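Local coordinates for protein ADP-ribosylating toxin CARDS (Mycoplasma pneumoniae, PDB 4TLV) that transfers the ADP-ribosyl group of NAD+ to multiple target proteins in vitro and provokes vacuolization in mammalian cells, acting as the main virulence factor of its bacterium, at residues 275-280 with 288-293; 315-320 with 364-369; 556-561 with 566-571. All blocks are in the same frame, centred on the assembly; numbering follows the deposited sequence.

Interaction 1. Residues 275-280 with 288-293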
loop_
_atom_site.group_PDB
_atom_site.type_symbol
_atom_site.label_atom_id
_atom_site.label_comp_id
_atom_site.label_asym_id
_atom_site.label_seq_id
_atom_site.Cartn_x
_atom_site.Cartn_y
_atom_site.Cartn_z
ATOM N N THR A 275 21.474 -2.311 -3.986
ATOM C CA THR A 275 21.736 -1.665 -5.268
ATOM C C THR A 275 21.816 -0.147 -5.137
ATOM O O THR A 275 20.860 0.493 -4.681
ATOM C CB THR A 275 20.614 -1.990 -6.294
ATOM O OG1 THR A 275 19.347 -1.563 -5.772
ATOM C CG2 THR A 275 20.530 -3.489 -6.564
ATOM N N PRO A 276 22.946 0.443 -5.547
ATOM C CA PRO A 276 22.960 1.899 -5.728
ATOM C C PRO A 276 22.170 2.242 -6.991
ATOM O O PRO A 276 21.829 1.342 -7.764
ATOM C CB PRO A 276 24.448 2.203 -5.934
ATOM C CG PRO A 276 24.985 0.940 -6.551
ATOM C CD PRO A 276 24.281 -0.145 -5.763
ATOM N N VAL A 277 21.881 3.523 -7.201
ATOM C CA VAL A 277 21.039 3.945 -8.307
ATOM C C VAL A 277 21.755 5.001 -9.146
ATOM O O VAL A 277 22.177 6.041 -8.624
ATOM C CB VAL A 277 19.705 4.538 -7.798
ATOM C CG1 VAL A 277 18.831 4.957 -8.977
ATOM C CG2 VAL A 277 18.972 3.502 -6.898
ATOM N N TYR A 278 21.873 4.717 -10.440
ATOM C CA TYR A 278 22.544 5.597 -11.403
ATOM C C TYR A 278 21.575 6.138 -12.439
ATOM O O TYR A 278 20.831 5.382 -13.050
ATOM C CB TYR A 278 23.631 4.825 -12.147
ATOM C CG TYR A 278 24.835 4.469 -11.315
ATOM C CD1 TYR A 278 24.793 3.422 -10.408
ATOM C CD2 TYR A 278 26.021 5.169 -11.458
ATOM C CE1 TYR A 278 25.899 3.089 -9.656
ATOM C CE2 TYR A 278 27.142 4.845 -10.716
ATOM C CZ TYR A 278 27.073 3.808 -9.811
ATOM O OH TYR A 278 28.180 3.491 -9.076
ATOM N N LEU A 279 21.608 7.451 -12.646
ATOM C CA LEU A 279 20.758 8.100 -13.628
ATOM C C LEU A 279 21.602 8.841 -14.663
ATOM O O LEU A 279 22.711 9.284 -14.370
ATOM C CB LEU A 279 19.801 9.071 -12.935
ATOM C CG LEU A 279 18.924 8.391 -11.882
ATOM C CD1 LEU A 279 19.272 8.929 -10.518
ATOM C CD2 LEU A 279 17.446 8.556 -12.182
ATOM N N ARG A 280 21.063 8.976 -15.866
ATOM C CA ARG A 280 21.757 9.669 -16.947
ATOM C C ARG A 280 20.844 10.725 -17.565
ATOM O O ARG A 280 19.655 10.483 -17.796
ATOM C CB ARG A 280 22.246 8.664 -17.999
ATOM C CG ARG A 280 23.109 9.259 -19.110
ATOM C CD ARG A 280 23.841 8.155 -19.872
ATOM N NE ARG A 280 24.853 7.519 -19.034
ATOM C CZ ARG A 280 25.412 6.338 -19.285
ATOM N NH1 ARG A 280 25.056 5.642 -20.363
ATOM N NH2 ARG A 280 26.328 5.857 -18.455
ATOM N N PHE A 288 24.814 10.330 -12.982
ATOM C CA PHE A 288 24.766 10.681 -11.572
ATOM C C PHE A 288 24.386 9.496 -10.710
ATOM O O PHE A 288 23.661 8.603 -11.142
ATOM C CB PHE A 288 23.712 11.756 -11.315
ATOM C CG PHE A 288 23.913 13.025 -12.101
ATOM C CD1 PHE A 288 23.378 13.159 -13.369
ATOM C CD2 PHE A 288 24.621 14.083 -11.562
ATOM C CE1 PHE A 288 23.554 14.330 -14.097
ATOM C CE2 PHE A 288 24.798 15.259 -12.286
ATOM C CZ PHE A 288 24.258 15.379 -13.555
ATOM N N MET A 289 24.840 9.534 -9.468
ATOM C CA MET A 289 24.384 8.599 -8.462
ATOM C C MET A 289 23.375 9.303 -7.567
ATOM O O MET A 289 23.615 10.418 -7.089
ATOM C CB MET A 289 25.548 8.114 -7.615
ATOM C CG MET A 289 26.521 7.226 -8.370
ATOM S SD MET A 289 27.959 6.881 -7.355
ATOM C CE MET A 289 28.824 8.441 -7.383
ATOM N N LEU A 290 22.252 8.634 -7.343
ATOM C CA LEU A 290 21.256 9.088 -6.393
ATOM C C LEU A 290 21.788 8.900 -4.978
ATOM O O LEU A 290 22.316 7.830 -4.655
ATOM C CB LEU A 290 19.987 8.260 -6.569
ATOM C CG LEU A 290 18.793 8.663 -5.715
ATOM C CD1 LEU A 290 18.294 10.061 -6.139
ATOM C CD2 LEU A 290 17.693 7.619 -5.869
ATOM N N GLN A 291 21.656 9.925 -4.135
ATOM C CA GLN A 291 22.080 9.804 -2.744
ATOM C C GLN A 291 21.108 10.541 -1.826
ATOM O O GLN A 291 20.361 11.399 -2.278
ATOM C CB GLN A 291 23.510 10.350 -2.572
ATOM C CG GLN A 291 24.546 9.520 -3.310
ATOM C CD GLN A 291 25.943 10.004 -3.115
ATOM O OE1 GLN A 291 26.175 11.002 -2.445
ATOM N NE2 GLN A 291 26.903 9.292 -3.706
ATOM N N ALA A 292 21.101 10.202 -0.540
ATOM C CA ALA A 292 20.183 10.869 0.389
ATOM C C ALA A 292 20.731 10.892 1.808
ATOM O O ALA A 292 21.544 10.053 2.186
ATOM C CB ALA A 292 18.770 10.227 0.341
ATOM N N ASP A 293 20.284 11.860 2.601
ATOM C CA ASP A 293 20.858 12.056 3.932
ATOM C C ASP A 293 19.750 12.138 4.972
ATOM O O ASP A 293 18.989 13.094 4.981
ATOM C CB ASP A 293 21.686 13.348 3.966
ATOM C CG ASP A 293 22.453 13.529 5.291
ATOM O OD1 ASP A 293 22.051 12.939 6.315
ATOM O OD2 ASP A 293 23.468 14.253 5.307
HETATM O O HOH W 1 23.025 5.321 -5.269
#
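Tyr278 and Met289 face each other in a non-hydrogen-bonded pair of an antiparallel beta hairpin, and their side chains run side by side in the same direction. CG of Met289 lies over the face of the Tyr278 ring, 3.4 Å from CE2, as a CH-pi contact. SD, next along the chain, stands oblique to the ring, 3.8 Å from the tyrosine OH, adding a Met-aromatic contact; the bend comes beyond it, in chi3, and turns CE. Both residues are partly exposed, so this is the solvent side of the hairpin.

The other face is the buried one, closed in by Leu418, Ile420 and Phe315. Val277, Leu279, Phe288 and Leu290 pack here at ordinary van der Waals distances: CB of Val277 meets CB of Leu290 at 3.9 Å, and CD1 of Leu279 reaches the same leucine CB at 4.1 Å. With Leu290 CG opposite the backbone N (chi1 -176°), the branch CD2 also comes to 4.2 Å from Val277 CB.

Between the faces the backbones are stitched together. Leu279 and Phe288 form a reciprocal hydrogen-bonded pair, with Phe288 N 2.7 Å from Leu279 O, and Leu290 N adds a nearly straight bond to Val277 O. Beyond that bond the two chains part, and a water takes over, accepting from Val277 N and donating to Leu290 O at 2.7 Å.

The hairpin belongs to the beta-trefoil D2 domain. Strand 415-421 pairs with the first strand, strand 298-303 with the second, while Trp392 meets Phe288 edge-to-face.

Interaction 2. Residues 315-320 with 364-369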
loop_
_atom_site.group_PDB
_atom_site.type_symbol
_atom_site.label_atom_id
_atom_site.label_comp_id
_atom_site.label_asym_id
_atom_site.label_seq_id
_atom_site.Cartn_x
_atom_site.Cartn_y
_atom_site.Cartn_z
ATOM N N PHE A 315 19.270 2.069 -2.295
ATOM C CA PHE A 315 17.823 2.240 -2.355
ATOM C C PHE A 315 17.162 0.982 -2.897
ATOM O O PHE A 315 17.810 0.164 -3.549
ATOM C CB PHE A 315 17.430 3.422 -3.255
ATOM C CG PHE A 315 17.979 4.752 -2.786
ATOM C CD1 PHE A 315 19.284 5.114 -3.088
ATOM C CD2 PHE A 315 17.200 5.622 -2.046
ATOM C CE1 PHE A 315 19.810 6.323 -2.664
ATOM C CE2 PHE A 315 17.717 6.844 -1.608
ATOM C CZ PHE A 315 19.032 7.191 -1.922
ATOM N N PHE A 316 15.871 0.834 -2.614
ATOM C CA PHE A 316 15.077 -0.200 -3.258
ATOM C C PHE A 316 13.690 0.329 -3.570
ATOM O O PHE A 316 13.211 1.266 -2.927
ATOM C CB PHE A 316 15.018 -1.480 -2.404
ATOM C CG PHE A 316 14.388 -1.294 -1.048
ATOM C CD1 PHE A 316 13.008 -1.384 -0.897
ATOM C CD2 PHE A 316 15.173 -1.105 0.082
ATOM C CE1 PHE A 316 12.417 -1.237 0.360
ATOM C CE2 PHE A 316 14.591 -0.966 1.347
ATOM C CZ PHE A 316 13.206 -1.021 1.476
ATOM N N TRP A 317 13.054 -0.273 -4.568
ATOM C CA TRP A 317 11.716 0.098 -4.981
ATOM C C TRP A 317 10.828 -1.050 -4.502
ATOM O O TRP A 317 11.074 -2.203 -4.862
ATOM C CB TRP A 317 11.690 0.225 -6.506
ATOM C CG TRP A 317 10.390 0.711 -7.115
ATOM C CD1 TRP A 317 9.531 1.639 -6.603
ATOM C CD2 TRP A 317 9.845 0.302 -8.366
ATOM N NE1 TRP A 317 8.452 1.810 -7.456
ATOM C CE2 TRP A 317 8.636 1.010 -8.552
ATOM C CE3 TRP A 317 10.260 -0.602 -9.356
ATOM C CZ2 TRP A 317 7.828 0.823 -9.675
ATOM C CZ3 TRP A 317 9.471 -0.771 -10.473
ATOM C CH2 TRP A 317 8.262 -0.064 -10.623
ATOM N N ASP A 318 9.825 -0.745 -3.681
ATOM C CA ASP A 318 8.983 -1.797 -3.086
ATOM C C ASP A 318 7.590 -1.921 -3.726
ATOM O O ASP A 318 7.246 -1.179 -4.638
ATOM C CB ASP A 318 8.889 -1.643 -1.550
ATOM C CG ASP A 318 8.001 -0.466 -1.109
ATOM O OD1 ASP A 318 7.155 0.022 -1.889
ATOM O OD2 ASP A 318 8.143 -0.037 0.053
ATOM N N VAL A 319 6.792 -2.875 -3.244
ATOM C CA VAL A 319 5.514 -3.188 -3.876
ATOM C C VAL A 319 4.435 -2.146 -3.606
ATOM O O VAL A 319 3.378 -2.185 -4.237
ATOM C CB VAL A 319 4.980 -4.557 -3.415
ATOM C CG1 VAL A 319 5.725 -5.690 -4.144
ATOM C CG2 VAL A 319 5.109 -4.680 -1.892
ATOM N N TYR A 320 4.714 -1.207 -2.701
ATOM C CA TYR A 320 3.838 -0.040 -2.516
ATOM C C TYR A 320 4.266 1.072 -3.468
ATOM O O TYR A 320 3.729 2.173 -3.427
ATOM C CB TYR A 320 3.904 0.463 -1.064
ATOM C CG TYR A 320 3.356 -0.535 -0.077
ATOM C CD1 TYR A 320 1.991 -0.735 0.049
ATOM C CD2 TYR A 320 4.197 -1.289 0.710
ATOM C CE1 TYR A 320 1.481 -1.679 0.940
ATOM C CE2 TYR A 320 3.697 -2.225 1.596
ATOM C CZ TYR A 320 2.336 -2.414 1.701
ATOM O OH TYR A 320 1.840 -3.337 2.597
ATOM N N TRP A 364 5.983 5.711 -7.151
ATOM C CA TRP A 364 6.763 5.922 -8.374
ATOM C C TRP A 364 6.547 4.770 -9.340
ATOM O O TRP A 364 6.319 3.640 -8.911
ATOM C CB TRP A 364 8.254 5.981 -8.036
ATOM C CG TRP A 364 8.587 7.070 -7.046
ATOM C CD1 TRP A 364 8.680 6.952 -5.679
ATOM C CD2 TRP A 364 8.848 8.443 -7.351
ATOM N NE1 TRP A 364 8.984 8.169 -5.126
ATOM C CE2 TRP A 364 9.105 9.101 -6.129
ATOM C CE3 TRP A 364 8.909 9.181 -8.547
ATOM C CZ2 TRP A 364 9.404 10.474 -6.061
ATOM C CZ3 TRP A 364 9.223 10.551 -8.478
ATOM C CH2 TRP A 364 9.469 11.175 -7.246
ATOM N N LYS A 365 6.612 5.057 -10.636
ATOM C CA LYS A 365 6.545 4.019 -11.667
ATOM C C LYS A 365 7.873 4.049 -12.387
ATOM O O LYS A 365 8.478 5.113 -12.510
ATOM C CB LYS A 365 5.450 4.330 -12.698
ATOM C CG LYS A 365 4.015 4.085 -12.261
ATOM C CD LYS A 365 3.046 4.726 -13.285
ATOM C CE LYS A 365 3.404 6.202 -13.472
ATOM N NZ LYS A 365 2.491 6.966 -14.372
ATOM N N MET A 366 8.330 2.893 -12.864
ATOM C CA MET A 366 9.562 2.828 -13.643
ATOM C C MET A 366 9.297 2.100 -14.949
ATOM O O MET A 366 8.996 0.907 -14.956
ATOM C CB MET A 366 10.656 2.129 -12.861
ATOM C CG MET A 366 10.931 2.813 -11.521
ATOM S SD MET A 366 12.475 2.274 -10.836
ATOM C CE MET A 366 12.373 3.015 -9.205
ATOM N N THR A 367 9.408 2.815 -16.055
ATOM C CA THR A 367 8.949 2.260 -17.328
ATOM C C THR A 367 10.079 2.232 -18.362
ATOM O O THR A 367 10.726 3.250 -18.605
ATOM C CB THR A 367 7.751 3.065 -17.867
ATOM O OG1 THR A 367 8.173 4.397 -18.155
ATOM C CG2 THR A 367 6.663 3.152 -16.825
ATOM N N PRO A 368 10.316 1.059 -18.974
ATOM C CA PRO A 368 11.458 0.899 -19.884
ATOM C C PRO A 368 11.222 1.774 -21.104
ATOM O O PRO A 368 10.098 1.825 -21.572
ATOM C CB PRO A 368 11.402 -0.583 -20.291
ATOM C CG PRO A 368 10.245 -1.185 -19.566
ATOM C CD PRO A 368 9.408 -0.095 -18.992
ATOM N N GLN A 369 12.241 2.467 -21.589
ATOM C CA GLN A 369 12.054 3.390 -22.708
ATOM C C GLN A 369 12.661 2.878 -24.022
ATOM O O GLN A 369 12.329 3.368 -25.098
ATOM C CB GLN A 369 12.618 4.773 -22.366
ATOM C CG GLN A 369 11.907 5.431 -21.184
ATOM C CD GLN A 369 10.447 5.700 -21.455
ATOM O OE1 GLN A 369 9.553 5.081 -20.858
ATOM N NE2 GLN A 369 10.188 6.623 -22.369
#
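Trp317 lays one face of its indole against the side chain of Met366, the two side chains running antiparallel to one another. CG of the methionine sits almost squarely above the six-membered ring, 3.9 Å from its centroid and 4° off the normal, a CH-pi contact. SD follows over the same ring at 4.3 Å from the centroid, making the pair a Met-aromatic contact, and CE ends 3.7 Å from Trp317 CG. The extended chain of Met366 (chi3 -171°) is what lets it span the indole from the benzene part to the pyrrole part.

Both residues belong to the beta-trefoil D2 domain, but their strands, 315-317 and 364-368, are not sheet partners: the segment axes run nearly perpendicular and 10.3 Å apart, a distance bridged by the Trp317 and Met366 side chains. At the indole edge, near the ring plane, lies Trp364 O. NE1 of Trp317 gives it a weak, bent hydrogen bond at 3.2 Å, with 129° at the hydrogen. That carbonyl also accepts from Gln321 NE2. Trp364 turns its own indole away, where NE1 bonds to Leu337 O.

Interaction 3. Residues 556-561 with 566-571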
loop_
_atom_site.group_PDB
_atom_site.type_symbol
_atom_site.label_atom_id
_atom_site.label_comp_id
_atom_site.label_asym_id
_atom_site.label_seq_id
_atom_site.Cartn_x
_atom_site.Cartn_y
_atom_site.Cartn_z
ATOM N N LYS A 556 -10.552 9.534 23.660
ATOM C CA LYS A 556 -11.368 10.726 23.479
ATOM C C LYS A 556 -10.582 11.995 23.796
ATOM O O LYS A 556 -9.455 11.925 24.293
ATOM C CB LYS A 556 -12.623 10.670 24.362
ATOM C CG LYS A 556 -13.506 9.464 24.122
ATOM C CD LYS A 556 -14.867 9.654 24.796
ATOM C CE LYS A 556 -15.604 8.334 24.945
ATOM N NZ LYS A 556 -16.875 8.518 25.708
ATOM N N VAL A 557 -11.183 13.148 23.502
ATOM C CA VAL A 557 -10.563 14.443 23.773
ATOM C C VAL A 557 -11.546 15.378 24.493
ATOM O O VAL A 557 -12.727 15.449 24.144
ATOM C CB VAL A 557 -10.121 15.153 22.485
ATOM C CG1 VAL A 557 -9.316 16.380 22.822
ATOM C CG2 VAL A 557 -9.292 14.240 21.623
ATOM N N ILE A 558 -11.053 16.101 25.492
ATOM C CA ILE A 558 -11.887 17.073 26.203
ATOM C C ILE A 558 -12.122 18.298 25.340
ATOM O O ILE A 558 -11.194 18.831 24.742
ATOM C CB ILE A 558 -11.263 17.468 27.565
ATOM C CG1 ILE A 558 -11.130 16.230 28.444
ATOM C CG2 ILE A 558 -12.122 18.539 28.249
ATOM C CD1 ILE A 558 -10.340 16.448 29.739
ATOM N N ILE A 559 -13.373 18.746 25.255
ATOM C CA ILE A 559 -13.717 19.813 24.326
ATOM C C ILE A 559 -13.509 21.228 24.862
ATOM O O ILE A 559 -13.046 22.114 24.138
ATOM C CB ILE A 559 -15.180 19.680 23.823
ATOM C CG1 ILE A 559 -15.322 18.467 22.912
ATOM C CG2 ILE A 559 -15.590 20.927 23.092
ATOM C CD1 ILE A 559 -16.740 18.308 22.325
ATOM N N SER A 560 -13.856 21.452 26.122
ATOM C CA SER A 560 -13.802 22.811 26.649
ATOM C C SER A 560 -13.417 22.803 28.117
ATOM O O SER A 560 -13.287 21.741 28.727
ATOM C CB SER A 560 -15.148 23.507 26.452
ATOM O OG SER A 560 -16.121 22.923 27.295
ATOM N N GLY A 561 -13.222 23.992 28.681
ATOM C CA GLY A 561 -12.784 24.102 30.061
ATOM C C GLY A 561 -11.267 24.183 30.177
ATOM O O GLY A 561 -10.558 24.276 29.169
ATOM N N GLY A 566 -7.270 17.950 25.984
ATOM C CA GLY A 566 -6.601 16.838 26.632
ATOM C C GLY A 566 -7.073 15.483 26.130
ATOM O O GLY A 566 -8.269 15.186 26.143
ATOM N N TRP A 567 -6.127 14.650 25.702
ATOM C CA TRP A 567 -6.435 13.315 25.199
ATOM C C TRP A 567 -6.453 12.321 26.350
ATOM O O TRP A 567 -5.527 12.278 27.153
ATOM C CB TRP A 567 -5.393 12.905 24.138
ATOM C CG TRP A 567 -5.446 13.760 22.911
ATOM C CD1 TRP A 567 -5.055 15.056 22.809
ATOM C CD2 TRP A 567 -5.915 13.380 21.607
ATOM N NE1 TRP A 567 -5.254 15.517 21.532
ATOM C CE2 TRP A 567 -5.777 14.503 20.769
ATOM C CE3 TRP A 567 -6.428 12.195 21.065
ATOM C CZ2 TRP A 567 -6.146 14.489 19.418
ATOM C CZ3 TRP A 567 -6.797 12.177 19.719
ATOM C CH2 TRP A 567 -6.652 13.316 18.911
ATOM N N TYR A 568 -7.500 11.508 26.435
ATOM C CA TYR A 568 -7.585 10.521 27.501
ATOM C C TYR A 568 -8.248 9.258 26.979
ATOM O O TYR A 568 -8.757 9.239 25.859
ATOM C CB TYR A 568 -8.382 11.103 28.689
ATOM C CG TYR A 568 -9.856 11.319 28.401
ATOM C CD1 TYR A 568 -10.304 12.471 27.752
ATOM C CD2 TYR A 568 -10.796 10.372 28.779
ATOM C CE1 TYR A 568 -11.655 12.667 27.476
ATOM C CE2 TYR A 568 -12.152 10.559 28.520
ATOM C CZ TYR A 568 -12.574 11.705 27.868
ATOM O OH TYR A 568 -13.916 11.877 27.604
ATOM N N SER A 569 -8.230 8.191 27.767
ATOM C CA SER A 569 -9.025 7.015 27.429
ATOM C C SER A 569 -9.998 6.683 28.562
ATOM O O SER A 569 -9.744 7.022 29.723
ATOM C CB SER A 569 -8.143 5.803 27.099
ATOM O OG SER A 569 -7.425 5.324 28.229
ATOM N N THR A 570 -11.089 5.998 28.223
ATOM C CA THR A 570 -12.190 5.810 29.164
ATOM C C THR A 570 -13.001 4.535 28.941
ATOM O O THR A 570 -13.053 3.996 27.832
ATOM C CB THR A 570 -13.144 7.031 29.137
ATOM O OG1 THR A 570 -14.205 6.834 30.078
ATOM C CG2 THR A 570 -13.734 7.242 27.738
ATOM N N TYR A 571 -13.629 4.053 30.009
ATOM C CA TYR A 571 -14.589 2.962 29.901
ATOM C C TYR A 571 -16.016 3.479 29.664
ATOM O O TYR A 571 -16.926 2.694 29.404
ATOM C CB TYR A 571 -14.579 2.093 31.161
ATOM C CG TYR A 571 -13.349 1.233 31.338
ATOM C CD1 TYR A 571 -13.030 0.241 30.417
ATOM C CD2 TYR A 571 -12.510 1.405 32.433
ATOM C CE1 TYR A 571 -11.909 -0.553 30.582
ATOM C CE2 TYR A 571 -11.391 0.620 32.601
ATOM C CZ TYR A 571 -11.094 -0.353 31.675
ATOM O OH TYR A 571 -9.984 -1.135 31.853
#
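A beta hairpin of the C-terminal beta-trefoil domain, D3, brings strand 554-558 against strand 567-570 in antiparallel pairing. Lys556 and Tyr568 form the hydrogen-bonded pair: Lys556 N meets Tyr568 O at 2.9 Å in a nearly straight bond, and Tyr568 N returns one to Lys556 O. A third bond, Ile558 N to Gly566 O at 3.0 Å, continues the pairing toward the turn.

Val557 and Trp567, the non-hydrogen-bonded pair, occupy one face. CG2 of Val557 stands 3.4 Å above the centre of the six-membered ring of Trp567, so a single methyl covers that part of the indole as a CH-pi contact. The indole is tied at its polar corner, NE1 bonding to Ser463 OG, and Trp448 meets it with the ring planes steeply inclined.

On the face of Lys556 and Tyr568 the phenol leans across the first strand. Its CG stands between the backbone N and the carbonyl carbon (chi1 68°), a rotamer that carries the ring over to Lys556 CB, 3.7 Å from CZ, and to CG1 of Ile558, 3.7 Å from CE1, the isoleucine and tyrosine side chains crossing at about a right angle. Lys556 continues as an extended chain past the phenol oxygen. Its ammonium, buried with the rest of the residue, bonds to Asp572 O and forms a salt bridge with Glu575, whose OE1 is also hydrogen-bonded to Tyr568 OH; the carboxylate thus joins both polar ends and probably offsets the lysine's charge. Just short of the ammonium, CE of Lys556 packs against CG2 of Thr570 at 3.5 Å.

Interactions 1 and 3 each close a beta hairpin, one in D2 and the other in D3, with three backbone bonds apiece between the segments. Interaction 2 instead joins unpaired strands through side chains and one weak bond. It lies nearest the chain centre (about 14 Å); interaction 1 is farther (about 24 Å), with one partly exposed face, and interaction 3 farthest (about 32 Å), though mostly buried within D3. A methionine meets an aromatic ring in both D2 contacts, whereas interaction 3 buries a charged lysine. Interactions 1 and 2 touch through Phe315, whose N probably hydrogen-bonds to Thr275 O and whose ring packs on Ala292 and Leu290 O; interaction 3 touches neither.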